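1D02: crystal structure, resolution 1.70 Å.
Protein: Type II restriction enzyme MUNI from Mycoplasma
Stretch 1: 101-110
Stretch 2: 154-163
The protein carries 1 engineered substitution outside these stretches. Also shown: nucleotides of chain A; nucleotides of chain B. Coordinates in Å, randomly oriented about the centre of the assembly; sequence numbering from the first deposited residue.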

# COMPACT_ATOMS: atom_id res chain seq x y z
N ARG D 101 -12.72 -2.20 -6.67
CA ARG D 101 -13.53 -1.77 -7.82
C ARG D 101 -13.28 -0.30 -8.03
O ARG D 101 -13.27 0.46 -7.06
CB ARG D 101 -15.02 -1.97 -7.53
CG ARG D 101 -15.37 -3.33 -6.95
CD ARG D 101 -16.87 -3.51 -6.68
NE ARG D 101 -17.15 -4.74 -5.91
CZ ARG D 101 -16.97 -4.86 -4.60
NH1 ARG D 101 -16.53 -3.84 -3.88
NH2 ARG D 101 -17.22 -6.03 -3.99
N GLN D 102 -13.07 0.11 -9.27
CA GLN D 102 -12.82 1.55 -9.51
C GLN D 102 -13.06 1.92 -10.96
O GLN D 102 -12.92 1.07 -11.86
CB GLN D 102 -11.38 1.90 -9.13
CG GLN D 102 -11.05 3.41 -9.04
CD GLN D 102 -9.75 3.65 -8.27
OE1 GLN D 102 -8.76 4.19 -8.81
NE2 GLN D 102 -9.75 3.23 -7.02
N ASP D 103 -13.44 3.17 -11.18
CA ASP D 103 -13.66 3.66 -12.54
C ASP D 103 -12.32 3.81 -13.25
O ASP D 103 -11.26 3.51 -12.68
CB ASP D 103 -14.41 4.99 -12.52
CG ASP D 103 -15.85 4.84 -12.05
OD1 ASP D 103 -16.44 3.76 -12.27
OD2 ASP D 103 -16.39 5.80 -11.46
N GLY D 104 -12.36 4.24 -14.51
CA GLY D 104 -11.14 4.39 -15.26
C GLY D 104 -11.32 5.07 -16.61
O GLY D 104 -12.43 5.27 -17.09
N TRP D 105 -10.20 5.44 -17.21
CA TRP D 105 -10.22 6.07 -18.52
C TRP D 105 -10.35 4.96 -19.57
O TRP D 105 -9.41 4.18 -19.79
CB TRP D 105 -8.90 6.85 -18.67
CG TRP D 105 -8.58 7.35 -20.03
CD1 TRP D 105 -9.46 7.82 -20.98
CD2 TRP D 105 -7.28 7.55 -20.56
NE1 TRP D 105 -8.76 8.30 -22.07
CE2 TRP D 105 -7.42 8.15 -21.83
CE3 TRP D 105 -5.99 7.28 -20.07
CZ2 TRP D 105 -6.31 8.48 -22.62
CZ3 TRP D 105 -4.89 7.62 -20.86
CH2 TRP D 105 -5.06 8.21 -22.12
N VAL D 106 -11.53 4.88 -20.18
CA VAL D 106 -11.78 3.88 -21.22
C VAL D 106 -12.51 4.59 -22.35
O VAL D 106 -12.63 5.83 -22.34
CB VAL D 106 -12.63 2.67 -20.68
CG1 VAL D 106 -11.83 1.93 -19.63
CG2 VAL D 106 -13.97 3.14 -20.08
N GLU D 107 -13.01 3.83 -23.32
CA GLU D 107 -13.72 4.42 -24.46
C GLU D 107 -14.88 5.31 -24.03
O GLU D 107 -15.66 4.96 -23.13
CB GLU D 107 -14.27 3.30 -25.38
CG GLU D 107 -13.21 2.41 -26.03
CD GLU D 107 -12.87 1.18 -25.19
OE1 GLU D 107 -13.22 1.16 -23.99
OE2 GLU D 107 -12.26 0.24 -25.74
N GLY D 108 -15.02 6.47 -24.68
CA GLY D 108 -16.13 7.35 -24.36
C GLY D 108 -15.95 8.19 -23.12
O GLY D 108 -16.87 8.90 -22.74
N LYS D 109 -14.77 8.14 -22.51
CA LYS D 109 -14.49 8.91 -21.30
C LYS D 109 -13.36 9.91 -21.48
O LYS D 109 -12.44 9.70 -22.29
CB LYS D 109 -14.07 7.98 -20.16
CG LYS D 109 -15.05 6.87 -19.82
CD LYS D 109 -16.31 7.41 -19.21
CE LYS D 109 -17.19 6.29 -18.67
NZ LYS D 109 -18.34 6.86 -17.90
N ASP D 110 -13.40 10.98 -20.71
CA ASP D 110 -12.31 11.96 -20.72
C ASP D 110 -11.22 11.29 -19.87
O ASP D 110 -11.52 10.48 -18.98
CB ASP D 110 -12.76 13.24 -20.03
CG ASP D 110 -11.67 14.28 -19.99
OD1 ASP D 110 -11.38 14.90 -21.05
OD2 ASP D 110 -11.09 14.48 -18.90
N GLY D 154 -14.17 -3.27 -12.55
CA GLY D 154 -14.56 -1.93 -12.99
C GLY D 154 -13.73 -1.44 -14.16
O GLY D 154 -12.83 -2.13 -14.66
N ASP D 155 -14.00 -0.22 -14.62
CA ASP D 155 -13.24 0.31 -15.75
C ASP D 155 -11.74 0.43 -15.49
O ASP D 155 -10.94 0.50 -16.44
CB ASP D 155 -13.86 1.64 -16.20
CG ASP D 155 -15.16 1.45 -16.95
OD1 ASP D 155 -15.96 2.40 -17.05
OD2 ASP D 155 -15.38 0.34 -17.47
N ILE D 156 -11.32 0.45 -14.23
CA ILE D 156 -9.88 0.54 -13.96
C ILE D 156 -9.14 -0.61 -14.65
O ILE D 156 -8.00 -0.44 -15.09
CB ILE D 156 -9.58 0.51 -12.42
CG1 ILE D 156 -8.08 0.64 -12.15
CG2 ILE D 156 -10.13 -0.78 -11.80
CD1 ILE D 156 -7.74 0.76 -10.63
N THR D 157 -9.81 -1.75 -14.80
CA THR D 157 -9.17 -2.92 -15.40
C THR D 157 -8.86 -2.79 -16.88
O THR D 157 -8.17 -3.64 -17.44
CB THR D 157 -10.03 -4.19 -15.25
OG1 THR D 157 -11.28 -3.99 -15.93
CG2 THR D 157 -10.31 -4.49 -13.79
N ARG D 158 -9.36 -1.73 -17.51
CA ARG D 158 -9.08 -1.53 -18.93
C ARG D 158 -8.45 -0.16 -19.19
O ARG D 158 -8.25 0.24 -20.32
CB ARG D 158 -10.40 -1.65 -19.73
CG ARG D 158 -11.03 -3.07 -19.66
CD ARG D 158 -12.22 -3.23 -20.62
NE ARG D 158 -11.81 -3.04 -22.01
CZ ARG D 158 -12.08 -1.95 -22.72
NH1 ARG D 158 -12.79 -0.95 -22.18
NH2 ARG D 158 -11.63 -1.84 -23.97
N ASP D 159 -8.12 0.54 -18.12
CA ASP D 159 -7.51 1.88 -18.21
C ASP D 159 -6.03 1.66 -18.54
O ASP D 159 -5.32 0.97 -17.81
CB ASP D 159 -7.71 2.56 -16.85
CG ASP D 159 -7.04 3.93 -16.75
OD1 ASP D 159 -5.84 4.03 -17.10
OD2 ASP D 159 -7.74 4.88 -16.30
N PRO D 160 -5.54 2.23 -19.64
CA PRO D 160 -4.15 2.08 -20.07
C PRO D 160 -3.06 2.50 -19.09
O PRO D 160 -1.97 1.91 -19.05
CB PRO D 160 -4.11 2.86 -21.38
CG PRO D 160 -5.07 3.94 -21.13
CD PRO D 160 -6.23 3.21 -20.49
N LYS D 161 -3.35 3.52 -18.28
CA LYS D 161 -2.37 3.96 -17.29
C LYS D 161 -2.45 3.07 -16.02
O LYS D 161 -1.43 2.59 -15.52
CB LYS D 161 -2.63 5.43 -16.92
CG LYS D 161 -1.71 5.93 -15.83
CD LYS D 161 -2.17 7.29 -15.26
CE LYS D 161 -2.10 8.37 -16.31
NZ LYS D 161 -2.18 9.71 -15.66
N ARG D 162 -3.66 2.84 -15.52
CA ARG D 162 -3.82 2.01 -14.32
C ARG D 162 -3.34 0.58 -14.51
O ARG D 162 -2.75 0.02 -13.59
CB ARG D 162 -5.29 1.99 -13.88
CG ARG D 162 -5.81 3.37 -13.45
CD ARG D 162 -5.52 3.69 -11.96
NE ARG D 162 -5.57 5.13 -11.80
CZ ARG D 162 -4.50 5.91 -11.81
NH1 ARG D 162 -3.29 5.38 -11.92
NH2 ARG D 162 -4.65 7.23 -11.87
N VAL D 163 -3.59 -0.02 -15.67
CA VAL D 163 -3.15 -1.41 -15.86
C VAL D 163 -1.62 -1.47 -15.84
O VAL D 163 -1.04 -2.36 -15.24
CB VAL D 163 -3.74 -1.98 -17.16
CG1 VAL D 163 -3.09 -3.31 -17.54
CG2 VAL D 163 -5.26 -2.18 -16.95
P DT A 6 -15.07 4.75 -7.90
OP1 DT A 6 -16.12 3.70 -7.90
OP2 DT A 6 -14.07 4.79 -8.99
O5' DT A 6 -15.77 6.17 -7.80
C5' DT A 6 -16.93 6.30 -7.01
C4' DT A 6 -16.84 7.54 -6.16
O4' DT A 6 -15.82 7.38 -5.15
C3' DT A 6 -16.44 8.79 -6.95
O3' DT A 6 -17.61 9.50 -7.33
C2' DT A 6 -15.61 9.60 -5.97
C1' DT A 6 -15.25 8.65 -4.83
N1 DT A 6 -13.79 8.47 -4.78
C2 DT A 6 -13.05 9.12 -3.82
O2 DT A 6 -13.55 9.83 -2.96
N3 DT A 6 -11.69 8.91 -3.89
C4 DT A 6 -11.03 8.13 -4.81
O4 DT A 6 -9.80 8.04 -4.77
C5 DT A 6 -11.88 7.47 -5.79
C7 DT A 6 -11.25 6.60 -6.82
C6 DT A 6 -13.19 7.67 -5.72
P DA A 5 -16.93 0.09 -3.87
OP1 DA A 5 -18.35 0.26 -4.27
OP2 DA A 5 -16.18 -1.08 -4.34
O5' DA A 5 -16.02 1.35 -4.28
C5' DA A 5 -16.59 2.58 -4.64
C4' DA A 5 -15.53 3.65 -4.74
O4' DA A 5 -14.96 3.92 -3.45
C3' DA A 5 -14.35 3.49 -5.71
O3' DA A 5 -14.26 4.66 -6.52
C2' DA A 5 -13.13 3.54 -4.79
C1' DA A 5 -13.66 4.42 -3.67
N9 DA A 5 -12.94 4.40 -2.40
C8 DA A 5 -12.27 3.35 -1.82
N7 DA A 5 -11.73 3.65 -0.67
C5 DA A 5 -12.05 4.98 -0.47
C6 DA A 5 -11.76 5.89 0.58
N6 DA A 5 -11.04 5.57 1.66
N1 DA A 5 -12.23 7.15 0.46
C2 DA A 5 -12.93 7.47 -0.63
N3 DA A 5 -13.27 6.71 -1.67
C4 DA A 5 -12.80 5.46 -1.53
P DC B 2 1.22 11.30 -14.30
OP1 DC B 2 2.66 10.94 -14.21
OP2 DC B 2 0.27 10.37 -14.95
O5' DC B 2 0.72 11.59 -12.83
C5' DC B 2 1.37 12.60 -12.10
C4' DC B 2 0.68 12.80 -10.78
O4' DC B 2 -0.53 13.54 -11.00
C3' DC B 2 0.30 11.54 -9.99
O3' DC B 2 1.05 11.60 -8.78
C2' DC B 2 -1.22 11.67 -9.81
C1' DC B 2 -1.46 13.16 -10.02
N1 DC B 2 -2.78 13.58 -10.51
C2 DC B 2 -3.46 14.58 -9.80
O2 DC B 2 -2.91 15.07 -8.79
N3 DC B 2 -4.68 14.99 -10.22
C4 DC B 2 -5.20 14.46 -11.33
N4 DC B 2 -6.38 14.91 -11.74
C5 DC B 2 -4.52 13.45 -12.08
C6 DC B 2 -3.33 13.04 -11.63
O HOH W 1 -8.91 4.81 -11.71
O HOH W 2 -16.19 1.16 -13.46
O HOH W 3 -14.90 4.80 -15.96

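Residues 101-110 form an irregular segment, with a type II beta turn from Val-106 to Lys-109 followed by Asp-110, that runs along residues 154-163, where a short 3-10 turn leads into the start of a helix. Together the two stretches bury 655 Å² on each other, and the largest shares belong to Trp-105, Gln-102 and Asp-155.

Trp-105 sits where the segment passes the helix start. Its backbone N donates to Asp-159 OD2 at 2.7 Å, in a nearly straight hydrogen bond. Asp-159 is the N-cap of the helix, and its other carboxylate oxygen, OD1, accepts from Lys-161 N (2.8 Å) and Arg-162 N (2.9 Å). One short side chain thus serves amides of both stretches, a task suited to aspartate, whose two acceptors lie close to its own backbone. With chi1 in the t rotamer, the indole lies against Pro-160, CE3 being 3.6 Å from Pro-160 CG; the broad ring and the rigid pyrrolidine form an apolar contact, although Trp-105 stays partly exposed. Trp-105 O is buried here without a conventional partner, but Asp-159 CA approaches it at 3.4 Å in a CA-H...O contact, which offers partial compensation.

Gln-102 contributes chiefly through its backbone. Its carbonyl O accepts from Ile-156 N at 2.9 Å, tying the segment to the 3-10 turn. The amide N of Asp-155 lies 3.2 Å from the same Gln-102 O, but the angle is too poor for a hydrogen bond. Along the side chain, Gln-102 CB packs 4.0 Å from Ile-156 CG2, so the aliphatic base of a polar residue meets a branched apolar one. Gly-154 comes close to this carbonyl: a CB there would fall 2.5 Å from Gln-102 O, and its positive phi of 96° independently favours glycine.

Asp-155 points its CA-CB bond toward the segment, packs its CB 3.4 Å from Gly-104 N, and adds water-mediated links through its side chain and its backbone N. Water 3 accepts from Gly-104 N (3.0 Å) and donates to Asp-155 OD1 (2.8 Å), while water 2 accepts from Asp-155 N (2.8 Å) and donates to Asp-103 OD1 (2.9 Å). The turn can come this near because Gly-104 has no side chain; a CB would lie 2.7 Å from Asp-155 O and 3.0 Å from Ile-156 N. Beyond the glycine, Val-106 turns toward the second stretch, with CG1 3.6 Å from Asp-155 O and 3.9 Å from Arg-158 CB, its compact branched side chain filling the space between these residues.

At the far end, Glu-107 and Arg-158 form a two-pronged salt bridge: Arg-158 NH1 donates to Glu-107 OE1 and NH2 to OE2, each at 2.8 Å. Both side chains leave the backbone sideways, yet their length brings the charged ends together, with Glu-107 OE2 at the guanidinium edge.

As befits a restriction enzyme, the paired stretches also hold DNA phosphates: Asp-103 N donates to DT6 OP2 (2.8 Å), Arg-101 NH1 to DA5 OP2 (2.8 Å), and Lys-161 NZ to DC2 OP2 (2.6 Å).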